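Long-range contact in putative acetyltransferase (Streptococcus mutans, PDB 4E2A), which probably acts as a GNAT-family acyltransferase, moving an acyl group onto an acceptor that has not been established: residues L48-F59 and F75-K86. Sequence-based numbering, arbitrary orientation.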
ATOM      1  N   LEU B  48       1.383 -10.575 -25.470  1.00 22.88           N
ATOM      2  CA  LEU B  48       0.959  -9.521 -24.549  1.00 29.61           C
ATOM      3  C   LEU B  48      -0.568  -9.525 -24.311  1.00 30.05           C
ATOM      4  O   LEU B  48      -1.039  -9.406 -23.171  1.00 24.37           O
ATOM      5  CB  LEU B  48       1.451  -8.160 -25.060  1.00 22.46           C
ATOM      6  CG  LEU B  48       1.059  -6.907 -24.275  1.00 33.35           C
ATOM      7  CD1 LEU B  48       1.733  -6.912 -22.936  1.00 26.59           C
ATOM      8  CD2 LEU B  48       1.440  -5.637 -25.049  1.00 33.75           C
ATOM      9  N   SER B  49      -1.351  -9.687 -25.364  1.00 26.86           N
ATOM     10  CA  SER B  49      -2.798  -9.652 -25.221  1.00 21.64           C
ATOM     11  C   SER B  49      -3.305 -10.879 -24.506  1.00 23.25           C
ATOM     12  O   SER B  49      -4.181 -10.811 -23.718  1.00 22.52           O
ATOM     13  CB  SER B  49      -3.483  -9.510 -26.572  1.00 25.17           C
ATOM     14  OG  SER B  49      -3.084  -8.337 -27.221  1.00 35.57           O
ATOM     15  N   LEU B  50      -2.680 -11.999 -24.788  1.00 27.38           N
ATOM     16  CA  LEU B  50      -2.950 -13.228 -24.108  1.00 29.46           C
ATOM     17  C   LEU B  50      -2.711 -13.072 -22.594  1.00 18.85           C
ATOM     18  O   LEU B  50      -3.546 -13.342 -21.804  1.00 25.00           O
ATOM     19  CB  LEU B  50      -2.102 -14.317 -24.739  1.00 20.00           C
ATOM     20  CG  LEU B  50      -2.257 -15.705 -24.190  1.00 20.00           C
ATOM     21  CD1 LEU B  50      -3.661 -16.072 -23.839  1.00 20.00           C
ATOM     22  CD2 LEU B  50      -1.589 -16.722 -25.030  1.00 20.00           C
ATOM     23  N   LEU B  51      -1.586 -12.514 -22.241  1.00 24.23           N
ATOM     24  CA  LEU B  51      -1.274 -12.229 -20.868  1.00 24.66           C
ATOM     25  C   LEU B  51      -2.314 -11.347 -20.183  1.00 26.02           C
ATOM     26  O   LEU B  51      -2.730 -11.636 -19.114  1.00 20.89           O
ATOM     27  CB  LEU B  51       0.088 -11.604 -20.789  1.00 21.25           C
ATOM     28  CG  LEU B  51       0.524 -11.180 -19.407  1.00 22.52           C
ATOM     29  CD1 LEU B  51       0.566 -12.301 -18.448  1.00 20.15           C
ATOM     30  CD2 LEU B  51       1.754 -10.345 -19.397  1.00 26.11           C
ATOM     31  N   GLN B  52      -2.712 -10.275 -20.837  1.00 22.79           N
ATOM     32  CA  GLN B  52      -3.705  -9.370 -20.257  1.00 26.37           C
ATOM     33  C   GLN B  52      -4.969 -10.173 -19.969  1.00 21.19           C
ATOM     34  O   GLN B  52      -5.581 -10.055 -18.895  1.00 26.00           O
ATOM     35  CB  GLN B  52      -4.002  -8.180 -21.212  1.00 18.59           C
ATOM     36  CG  GLN B  52      -5.164  -7.296 -20.759  1.00 21.50           C
ATOM     37  CD  GLN B  52      -5.510  -6.180 -21.746  1.00 24.10           C
ATOM     38  OE1 GLN B  52      -5.902  -6.445 -22.878  1.00 24.44           O
ATOM     39  NE2 GLN B  52      -5.340  -4.916 -21.315  1.00 23.26           N
ATOM     40  N   LYS B  53      -5.343 -11.019 -20.926  1.00 23.60           N
ATOM     41  CA  LYS B  53      -6.575 -11.800 -20.817  1.00 27.60           C
ATOM     42  C   LYS B  53      -6.567 -12.721 -19.586  1.00 20.00           C
ATOM     43  O   LYS B  53      -7.511 -12.725 -18.778  1.00 20.16           O
ATOM     44  CB  LYS B  53      -6.813 -12.606 -22.101  1.00 28.17           C
ATOM     45  CG  LYS B  53      -7.989 -13.578 -22.031  1.00 26.12           C
ATOM     46  CD  LYS B  53      -8.283 -14.165 -23.416  1.00 35.56           C
ATOM     47  CE  LYS B  53      -9.377 -15.238 -23.382  1.00 55.67           C
ATOM     48  NZ  LYS B  53     -10.750 -14.659 -23.229  1.00 48.79           N
ATOM     49  N   ILE B  54      -5.497 -13.491 -19.439  1.00 22.94           N
ATOM     50  CA  ILE B  54      -5.448 -14.434 -18.350  1.00 24.72           C
ATOM     51  C   ILE B  54      -5.301 -13.690 -17.020  1.00 24.72           C
ATOM     52  O   ILE B  54      -5.932 -14.059 -16.037  1.00 23.97           O
ATOM     53  CB  ILE B  54      -4.340 -15.494 -18.533  1.00 25.30           C
ATOM     54  CG1 ILE B  54      -4.442 -16.546 -17.434  1.00 27.26           C
ATOM     55  CG2 ILE B  54      -2.968 -14.866 -18.467  1.00 21.59           C
ATOM     56  CD1 ILE B  54      -3.691 -17.843 -17.763  1.00 34.97           C
ATOM     57  N   ALA B  55      -4.490 -12.634 -16.998  1.00 20.73           N
ATOM     58  CA  ALA B  55      -4.370 -11.810 -15.801  1.00 19.86           C
ATOM     59  C   ALA B  55      -5.745 -11.268 -15.371  1.00 21.86           C
ATOM     60  O   ALA B  55      -6.107 -11.340 -14.193  1.00 19.34           O
ATOM     61  CB  ALA B  55      -3.385 -10.683 -16.025  1.00 20.72           C
ATOM     62  N   ILE B  56      -6.536 -10.775 -16.321  1.00 18.88           N
ATOM     63  CA  ILE B  56      -7.855 -10.259 -15.949  1.00 21.61           C
ATOM     64  C   ILE B  56      -8.781 -11.396 -15.500  1.00 21.72           C
ATOM     65  O   ILE B  56      -9.473 -11.308 -14.472  1.00 18.09           O
ATOM     66  CB  ILE B  56      -8.487  -9.429 -17.077  1.00 26.16           C
ATOM     67  CG1 ILE B  56      -7.729  -8.106 -17.227  1.00 25.31           C
ATOM     68  CG2 ILE B  56      -9.961  -9.184 -16.801  1.00 31.58           C
ATOM     69  CD1 ILE B  56      -8.130  -7.291 -18.456  1.00 26.95           C
ATOM     70  N   GLN B  57      -8.779 -12.480 -16.252  1.00 23.31           N
ATOM     71  CA  GLN B  57      -9.695 -13.548 -15.917  1.00 20.34           C
ATOM     72  C   GLN B  57      -9.422 -14.152 -14.535  1.00 22.03           C
ATOM     73  O   GLN B  57     -10.365 -14.401 -13.779  1.00 19.45           O
ATOM     74  CB  GLN B  57      -9.739 -14.624 -16.992  1.00 17.99           C
ATOM     75  CG  GLN B  57     -10.958 -15.517 -16.786  1.00 28.67           C
ATOM     76  CD  GLN B  57     -11.030 -16.647 -17.780  1.00 49.97           C
ATOM     77  OE1 GLN B  57     -11.550 -17.725 -17.468  1.00 57.89           O
ATOM     78  NE2 GLN B  57     -10.514 -16.416 -18.989  1.00 42.07           N
ATOM     79  N   THR B  58      -8.150 -14.371 -14.200  1.00 19.12           N
ATOM     80  CA  THR B  58      -7.802 -14.912 -12.887  1.00 19.63           C
ATOM     81  C   THR B  58      -8.141 -13.940 -11.756  1.00 20.42           C
ATOM     82  O   THR B  58      -8.512 -14.364 -10.665  1.00 20.38           O
ATOM     83  CB  THR B  58      -6.320 -15.378 -12.801  1.00 20.35           C
ATOM     84  OG1 THR B  58      -5.420 -14.309 -13.165  1.00 22.03           O
ATOM     85  CG2 THR B  58      -6.089 -16.558 -13.746  1.00 16.43           C
ATOM     86  N   PHE B  59      -8.022 -12.635 -12.019  1.00 19.02           N
ATOM     87  CA  PHE B  59      -8.297 -11.659 -10.975  1.00 26.88           C
ATOM     88  C   PHE B  59      -9.809 -11.654 -10.687  1.00 20.46           C
ATOM     89  O   PHE B  59     -10.249 -11.643  -9.534  1.00 23.68           O
ATOM     90  CB  PHE B  59      -7.795 -10.256 -11.359  1.00 20.94           C
ATOM     91  CG  PHE B  59      -7.701  -9.305 -10.171  1.00 28.89           C
ATOM     92  CD1 PHE B  59      -8.791  -8.533  -9.794  1.00 32.24           C
ATOM     93  CD2 PHE B  59      -6.522  -9.192  -9.440  1.00 30.75           C
ATOM     94  CE1 PHE B  59      -8.714  -7.659  -8.710  1.00 25.20           C
ATOM     95  CE2 PHE B  59      -6.433  -8.319  -8.350  1.00 28.27           C
ATOM     96  CZ  PHE B  59      -7.531  -7.548  -7.990  1.00 23.63           C
ATOM     97  N   PHE B  75      -9.065  -1.862 -10.684  1.00 32.51           N
ATOM     98  CA  PHE B  75      -7.762  -2.522 -10.634  1.00 28.10           C
ATOM     99  C   PHE B  75      -7.253  -2.842 -12.033  1.00 30.09           C
ATOM    100  O   PHE B  75      -6.088  -2.553 -12.348  1.00 31.79           O
ATOM    101  CB  PHE B  75      -7.794  -3.792  -9.766  1.00 32.37           C
ATOM    102  CG  PHE B  75      -6.435  -4.431  -9.564  1.00 29.13           C
ATOM    103  CD1 PHE B  75      -5.616  -4.038  -8.512  1.00 31.86           C
ATOM    104  CD2 PHE B  75      -5.986  -5.425 -10.416  1.00 30.46           C
ATOM    105  CE1 PHE B  75      -4.362  -4.621  -8.324  1.00 37.35           C
ATOM    106  CE2 PHE B  75      -4.739  -6.007 -10.238  1.00 24.65           C
ATOM    107  CZ  PHE B  75      -3.926  -5.606  -9.190  1.00 32.16           C
ATOM    108  N   PHE B  76      -8.106  -3.426 -12.875  1.00 29.38           N
ATOM    109  CA  PHE B  76      -7.722  -3.687 -14.275  1.00 31.61           C
ATOM    110  C   PHE B  76      -7.227  -2.427 -14.970  1.00 33.02           C
ATOM    111  O   PHE B  76      -6.211  -2.446 -15.681  1.00 33.44           O
ATOM    112  CB  PHE B  76      -8.890  -4.217 -15.100  1.00 28.57           C
ATOM    113  CG  PHE B  76      -9.528  -5.449 -14.542  1.00 33.03           C
ATOM    114  CD1 PHE B  76      -8.772  -6.413 -13.906  1.00 36.40           C
ATOM    115  CD2 PHE B  76     -10.898  -5.633 -14.659  1.00 32.91           C
ATOM    116  CE1 PHE B  76      -9.379  -7.540 -13.385  1.00 36.23           C
ATOM    117  CE2 PHE B  76     -11.511  -6.741 -14.142  1.00 32.28           C
ATOM    118  CZ  PHE B  76     -10.755  -7.705 -13.507  1.00 31.84           C
ATOM    119  N   ASP B  77      -7.967  -1.336 -14.779  1.00 30.73           N
ATOM    120  CA  ASP B  77      -7.684  -0.074 -15.463  1.00 34.32           C
ATOM    121  C   ASP B  77      -6.320   0.469 -15.060  1.00 34.42           C
ATOM    122  O   ASP B  77      -5.746   1.290 -15.777  1.00 30.96           O
ATOM    123  CB  ASP B  77      -8.766   0.988 -15.176  1.00 38.93           C
ATOM    124  CG  ASP B  77     -10.058   0.752 -15.942  1.00 42.19           C
ATOM    125  OD1 ASP B  77     -10.089  -0.086 -16.874  1.00 42.88           O
ATOM    126  OD2 ASP B  77     -11.062   1.425 -15.608  1.00 52.93           O
ATOM    127  N   GLU B  78      -5.803   0.019 -13.917  1.00 29.91           N
ATOM    128  CA  GLU B  78      -4.534   0.525 -13.414  1.00 30.70           C
ATOM    129  C   GLU B  78      -3.380  -0.458 -13.617  1.00 30.36           C
ATOM    130  O   GLU B  78      -2.278  -0.072 -14.006  1.00 29.20           O
ATOM    131  CB  GLU B  78      -4.631   0.885 -11.916  1.00 34.09           C
ATOM    132  CG  GLU B  78      -3.324   1.456 -11.331  1.00 34.68           C
ATOM    133  CD  GLU B  78      -3.371   1.705  -9.810  1.00 54.12           C
ATOM    134  OE1 GLU B  78      -4.358   1.298  -9.150  1.00 39.67           O
ATOM    135  OE2 GLU B  78      -2.413   2.318  -9.269  1.00 44.71           O
ATOM    136  N   ALA B  79      -3.630  -1.727 -13.330  1.00 22.80           N
ATOM    137  CA  ALA B  79      -2.556  -2.733 -13.314  1.00 33.19           C
ATOM    138  C   ALA B  79      -2.440  -3.581 -14.581  1.00 21.72           C
ATOM    139  O   ALA B  79      -1.384  -4.129 -14.864  1.00 24.51           O
ATOM    140  CB  ALA B  79      -2.702  -3.654 -12.093  1.00 21.63           C
ATOM    141  N   TYR B  80      -3.527  -3.737 -15.318  1.00 21.78           N
ATOM    142  CA  TYR B  80      -3.514  -4.719 -16.394  1.00 20.84           C
ATOM    143  C   TYR B  80      -3.844  -4.146 -17.765  1.00 21.47           C
ATOM    144  O   TYR B  80      -4.435  -4.834 -18.596  1.00 27.28           O
ATOM    145  CB  TYR B  80      -4.461  -5.886 -16.070  1.00 27.90           C
ATOM    146  CG  TYR B  80      -4.026  -6.788 -14.910  1.00 26.23           C
ATOM    147  CD1 TYR B  80      -2.688  -6.908 -14.547  1.00 26.92           C
ATOM    148  CD2 TYR B  80      -4.965  -7.545 -14.205  1.00 21.12           C
ATOM    149  CE1 TYR B  80      -2.294  -7.740 -13.494  1.00 24.71           C
ATOM    150  CE2 TYR B  80      -4.578  -8.382 -13.150  1.00 21.82           C
ATOM    151  CZ  TYR B  80      -3.244  -8.486 -12.809  1.00 29.72           C
ATOM    152  OH  TYR B  80      -2.857  -9.330 -11.774  1.00 24.51           O
ATOM    153  N   THR B  81      -3.484  -2.887 -18.003  1.00 22.48           N
ATOM    154  CA  THR B  81      -3.542  -2.320 -19.363  1.00 15.92           C
ATOM    155  C   THR B  81      -2.373  -2.892 -20.147  1.00 20.80           C
ATOM    156  O   THR B  81      -1.394  -3.378 -19.546  1.00 23.60           O
ATOM    157  CB  THR B  81      -3.432  -0.784 -19.338  1.00 18.55           C
ATOM    158  OG1 THR B  81      -2.141  -0.394 -18.835  1.00 20.31           O
ATOM    159  CG2 THR B  81      -4.519  -0.195 -18.451  1.00 23.82           C
ATOM    160  N   LEU B  82      -2.474  -2.875 -21.472  1.00 23.20           N
ATOM    161  CA  LEU B  82      -1.416  -3.425 -22.312  1.00 22.99           C
ATOM    162  C   LEU B  82      -0.106  -2.677 -22.112  1.00 28.29           C
ATOM    163  O   LEU B  82       0.961  -3.274 -22.209  1.00 23.50           O
ATOM    164  CB  LEU B  82      -1.788  -3.383 -23.789  1.00 21.58           C
ATOM    165  CG  LEU B  82      -2.852  -4.372 -24.305  1.00 32.83           C
ATOM    166  CD1 LEU B  82      -3.241  -4.044 -25.742  1.00 26.20           C
ATOM    167  CD2 LEU B  82      -2.334  -5.800 -24.199  1.00 27.06           C
ATOM    168  N   SER B  83      -0.182  -1.375 -21.842  1.00 20.48           N
ATOM    169  CA  SER B  83       1.041  -0.577 -21.688  1.00 24.54           C
ATOM    170  C   SER B  83       1.813  -0.896 -20.397  1.00 18.96           C
ATOM    171  O   SER B  83       3.046  -0.937 -20.399  1.00 25.33           O
ATOM    172  CB  SER B  83       0.744   0.931 -21.801  1.00 24.06           C
ATOM    173  OG  SER B  83      -0.118   1.391 -20.767  1.00 30.99           O
ATOM    174  N   VAL B  84       1.096  -1.092 -19.299  1.00 20.51           N
ATOM    175  CA  VAL B  84       1.746  -1.456 -18.032  1.00 17.80           C
ATOM    176  C   VAL B  84       2.342  -2.865 -18.134  1.00 21.30           C
ATOM    177  O   VAL B  84       3.483  -3.107 -17.743  1.00 25.47           O
ATOM    178  CB  VAL B  84       0.778  -1.333 -16.841  1.00 20.94           C
ATOM    179  CG1 VAL B  84       1.402  -1.879 -15.566  1.00 21.08           C
ATOM    180  CG2 VAL B  84       0.335   0.134 -16.654  1.00 22.78           C
ATOM    181  N   LEU B  85       1.569  -3.791 -18.678  1.00 20.73           N
ATOM    182  CA  LEU B  85       2.082  -5.144 -18.889  1.00 19.94           C
ATOM    183  C   LEU B  85       3.272  -5.148 -19.860  1.00 28.78           C
ATOM    184  O   LEU B  85       4.225  -5.922 -19.694  1.00 22.27           O
ATOM    185  CB  LEU B  85       0.960  -6.060 -19.385  1.00 21.28           C
ATOM    186  CG  LEU B  85      -0.144  -6.337 -18.362  1.00 17.99           C
ATOM    187  CD1 LEU B  85      -1.325  -6.998 -19.052  1.00 22.47           C
ATOM    188  CD2 LEU B  85       0.406  -7.202 -17.244  1.00 24.89           C
ATOM    189  N   LYS B  86       3.226  -4.280 -20.872  1.00 27.25           N
ATOM    190  CA  LYS B  86       4.366  -4.162 -21.784  1.00 29.58           C
ATOM    191  C   LYS B  86       5.662  -3.780 -21.055  1.00 24.02           C
ATOM    192  O   LYS B  86       6.716  -4.387 -21.291  1.00 23.05           O
ATOM    193  CB  LYS B  86       4.072  -3.169 -22.911  1.00 28.34           C
ATOM    194  CG  LYS B  86       5.260  -2.920 -23.853  1.00 26.16           C
ATOM    195  CD  LYS B  86       5.567  -4.122 -24.745  1.00 30.22           C
ATOM    196  CE  LYS B  86       6.768  -3.805 -25.667  1.00 40.43           C
ATOM    197  NZ  LYS B  86       7.409  -5.017 -26.268  1.00 40.79           N
TER
HETATM  198  O   HOH W   1      -5.306  -1.884 -22.345  1.00 29.77           O
HETATM  199  O   HOH W   2      -4.555 -11.659 -11.907  1.00 20.23           O
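F59 and F75 lie face against face in an offset stack, ring centres 4.2 Å apart and planes only 6° from parallel. The F75 ring is sandwiched between F59 and A79 CB, close face-to-face packing that suits flat rings, and F76 completes an aromatic cluster at this buried end. F76 meets F59 CB at its edge and takes I56 CG2 over one face, 3.8 Å from CG2 to the F76 ring centre. Next along, the small methyl of A55 sits over the centre of the Y80 ring and lets it lie close against helix 48-63. A water hydrogen-bonded to Y80 OH (2.9 Å) donates to A55 O and so links the two. Buried L85 continues the tight packing, its CD1 against Q52 CB and its CD2 against L51.

At Y80 the chain leaves the helix, and its carbonyl is met by Q52. With CG anti to the backbone N (chi1 172°) and the chain extended beyond, the amide reaches across to give a nearly straight bond, Q52 NE2 to Y80 O 2.9 Å, in both the amide and carbonyl planes. A second water accepts from Q52 NE2 and L82 N.

The looser side is here, where exposed L82 lays CD2 beside CG of partly exposed L48 (3.6 Å).

Helix 48-63 lies between helices 69-79 and 82-90 and the mixed sheet, with L51 on F98 of strand 94-101 and A55 on F108 of strand 104-113; F75 of helix 69-79 packs on F191 of the second subunit.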